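Local coordinates for conjugal transfer protein TRWB (Escherichia coli, PDB 1E9S), which couples the DNA-processing relaxosome to the type IV secretion channel in bacterial conjugation, probably as a hexameric, ATP-driven DNA-binding motor, at the interface of chains A and B. Coordinates in Å, arbitrary orientation; residue numbers count along the deposited sequence, not the author numbering. Chains: chain A/B, Conjugal transfer protein TRWB.

The interface of chains A and B. Residues chain A 317-320, 322-323, 351-352; chain B 328, 331-332.
The hydroxyl OG1 of B:Thr332 has two polar partners, both toward one side of it: it shares a 2.9 Å hydrogen bond with OG of A:Ser319 across the interface, and it donates back along its own helix to the carbonyl O of B:Lys328 at 3.2 Å, 29° out of that carbonyl's plane. A:Ser319 reaches this spot because its OG sits between the backbone N and the carbonyl carbon (chi1 44°), pointing at the partner helix. The methyl CG2 of B:Thr332 packs on A:Gln320 CG at 3.4 Å, the two side chains meeting nearly at right angles. A:Gln320, extended beyond CG, takes the backbone N of A:Ser317 on its OE1, capping the helix start. On the other flank B:Lys328, bent at chi2 (-96°) and chi3, lays CE against A:Ser319 CB at 3.8 Å and brings NZ to OD2 of A:Asp322 at 2.9 Å, a salt bridge on that oxygen's anti lone pair. A methionine in place of B:Lys328 would probably leave the A:Asp322 carboxylate without its cationic mate across the interface. The amide of B:Gln331 lies alongside A:Ser319, its CD 3.7 Å from A:Ser319 CB and its OE1 3.6 Å from A:Lys351 CD. Helix 318-325 of chain A, directly after strand 309-315, thus meets helix 327-334 of chain B, with helix 350-360 of chain A at the side, so different faces of one protein meet between neighbouring copies of the deposited six-copy assembly, probably as in a working hexamer.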
loop_
_atom_site.group_PDB
_atom_site.type_symbol
_atom_site.label_atom_id
_atom_site.label_comp_id
_atom_site.label_asym_id
_atom_site.label_seq_id
_atom_site.Cartn_x
_atom_site.Cartn_y
_atom_site.Cartn_z
ATOM N N SER A 317 12.055 12.351 14.202
ATOM C CA SER A 317 10.870 11.547 13.916
ATOM C C SER A 317 11.236 10.364 13.040
ATOM O O SER A 317 12.039 10.482 12.119
ATOM C CB SER A 317 9.798 12.377 13.211
ATOM O OG SER A 317 9.281 13.361 14.087
ATOM N N THR A 318 10.645 9.218 13.340
ATOM C CA THR A 318 10.898 8.011 12.582
ATOM C C THR A 318 10.636 8.269 11.107
ATOM O O THR A 318 11.396 7.830 10.247
ATOM C CB THR A 318 9.996 6.890 13.090
ATOM O OG1 THR A 318 10.285 6.669 14.475
ATOM C CG2 THR A 318 10.227 5.599 12.309
ATOM N N SER A 319 9.570 9.013 10.827
ATOM C CA SER A 319 9.166 9.344 9.469
ATOM C C SER A 319 10.201 10.113 8.649
ATOM O O SER A 319 10.178 10.073 7.423
ATOM C CB SER A 319 7.864 10.130 9.516
ATOM O OG SER A 319 7.916 11.114 10.526
ATOM N N GLN A 320 11.103 10.819 9.317
ATOM C CA GLN A 320 12.137 11.577 8.629
ATOM C C GLN A 320 13.091 10.673 7.869
ATOM O O GLN A 320 13.289 10.847 6.670
ATOM C CB GLN A 320 12.954 12.368 9.622
ATOM C CG GLN A 320 12.516 13.765 9.841
ATOM C CD GLN A 320 13.452 14.469 10.790
ATOM O OE1 GLN A 320 13.288 14.411 12.011
ATOM N NE2 GLN A 320 14.460 15.119 10.235
ATOM N N ASP A 322 12.645 7.558 7.353
ATOM C CA ASP A 322 11.800 6.714 6.514
ATOM C C ASP A 322 11.536 7.345 5.148
ATOM O O ASP A 322 11.457 6.656 4.143
ATOM C CB ASP A 322 10.461 6.440 7.205
ATOM C CG ASP A 322 10.549 5.332 8.258
ATOM O OD1 ASP A 322 11.655 4.823 8.528
ATOM O OD2 ASP A 322 9.498 4.958 8.829
ATOM N N ASP A 323 11.406 8.660 5.118
ATOM C CA ASP A 323 11.145 9.371 3.878
ATOM C C ASP A 323 12.406 9.476 3.030
ATOM O O ASP A 323 12.331 9.456 1.807
ATOM C CB ASP A 323 10.601 10.760 4.203
ATOM C CG ASP A 323 9.893 11.408 3.039
ATOM O OD1 ASP A 323 9.011 10.758 2.435
ATOM O OD2 ASP A 323 10.206 12.576 2.734
ATOM N N LYS A 351 3.490 8.381 17.288
ATOM C CA LYS A 351 4.096 7.254 16.598
ATOM C C LYS A 351 5.556 7.067 16.943
ATOM O O LYS A 351 5.988 5.948 17.173
ATOM C CB LYS A 351 3.940 7.387 15.082
ATOM C CG LYS A 351 2.556 7.018 14.562
ATOM C CD LYS A 351 2.523 7.013 13.046
ATOM C CE LYS A 351 1.094 6.890 12.513
ATOM N NZ LYS A 351 0.426 5.594 12.849
ATOM N N THR A 352 6.324 8.147 16.977
ATOM C CA THR A 352 7.738 8.027 17.295
ATOM C C THR A 352 7.935 7.684 18.766
ATOM O O THR A 352 8.885 6.982 19.126
ATOM C CB THR A 352 8.512 9.319 16.956
ATOM O OG1 THR A 352 8.412 9.586 15.549
ATOM C CG2 THR A 352 9.975 9.172 17.314
ATOM N N LYS B 328 4.257 10.614 5.816
ATOM C CA LYS B 328 5.580 10.654 6.459
ATOM C C LYS B 328 6.032 12.077 6.807
ATOM O O LYS B 328 6.480 12.328 7.920
ATOM C CB LYS B 328 6.649 10.020 5.557
ATOM C CG LYS B 328 6.381 8.595 5.060
ATOM C CD LYS B 328 7.052 7.524 5.908
ATOM C CE LYS B 328 6.384 7.388 7.282
ATOM N NZ LYS B 328 6.995 6.329 8.165
ATOM N N GLN B 331 3.803 13.758 9.432
ATOM C CA GLN B 331 4.110 13.328 10.792
ATOM C C GLN B 331 5.328 14.090 11.336
ATOM O O GLN B 331 5.373 14.491 12.504
ATOM C CB GLN B 331 4.403 11.833 10.816
ATOM C CG GLN B 331 4.611 11.296 12.208
ATOM C CD GLN B 331 5.308 9.960 12.209
ATOM O OE1 GLN B 331 4.961 9.061 11.431
ATOM N NE2 GLN B 331 6.295 9.809 13.091
ATOM N N THR B 332 6.326 14.270 10.476
ATOM C CA THR B 332 7.540 14.980 10.842
ATOM C C THR B 332 7.165 16.434 11.142
ATOM O O THR B 332 7.632 17.014 12.119
ATOM C CB THR B 332 8.585 14.915 9.681
ATOM O OG1 THR B 332 9.031 13.561 9.509
ATOM C CG2 THR B 332 9.784 15.809 9.968
#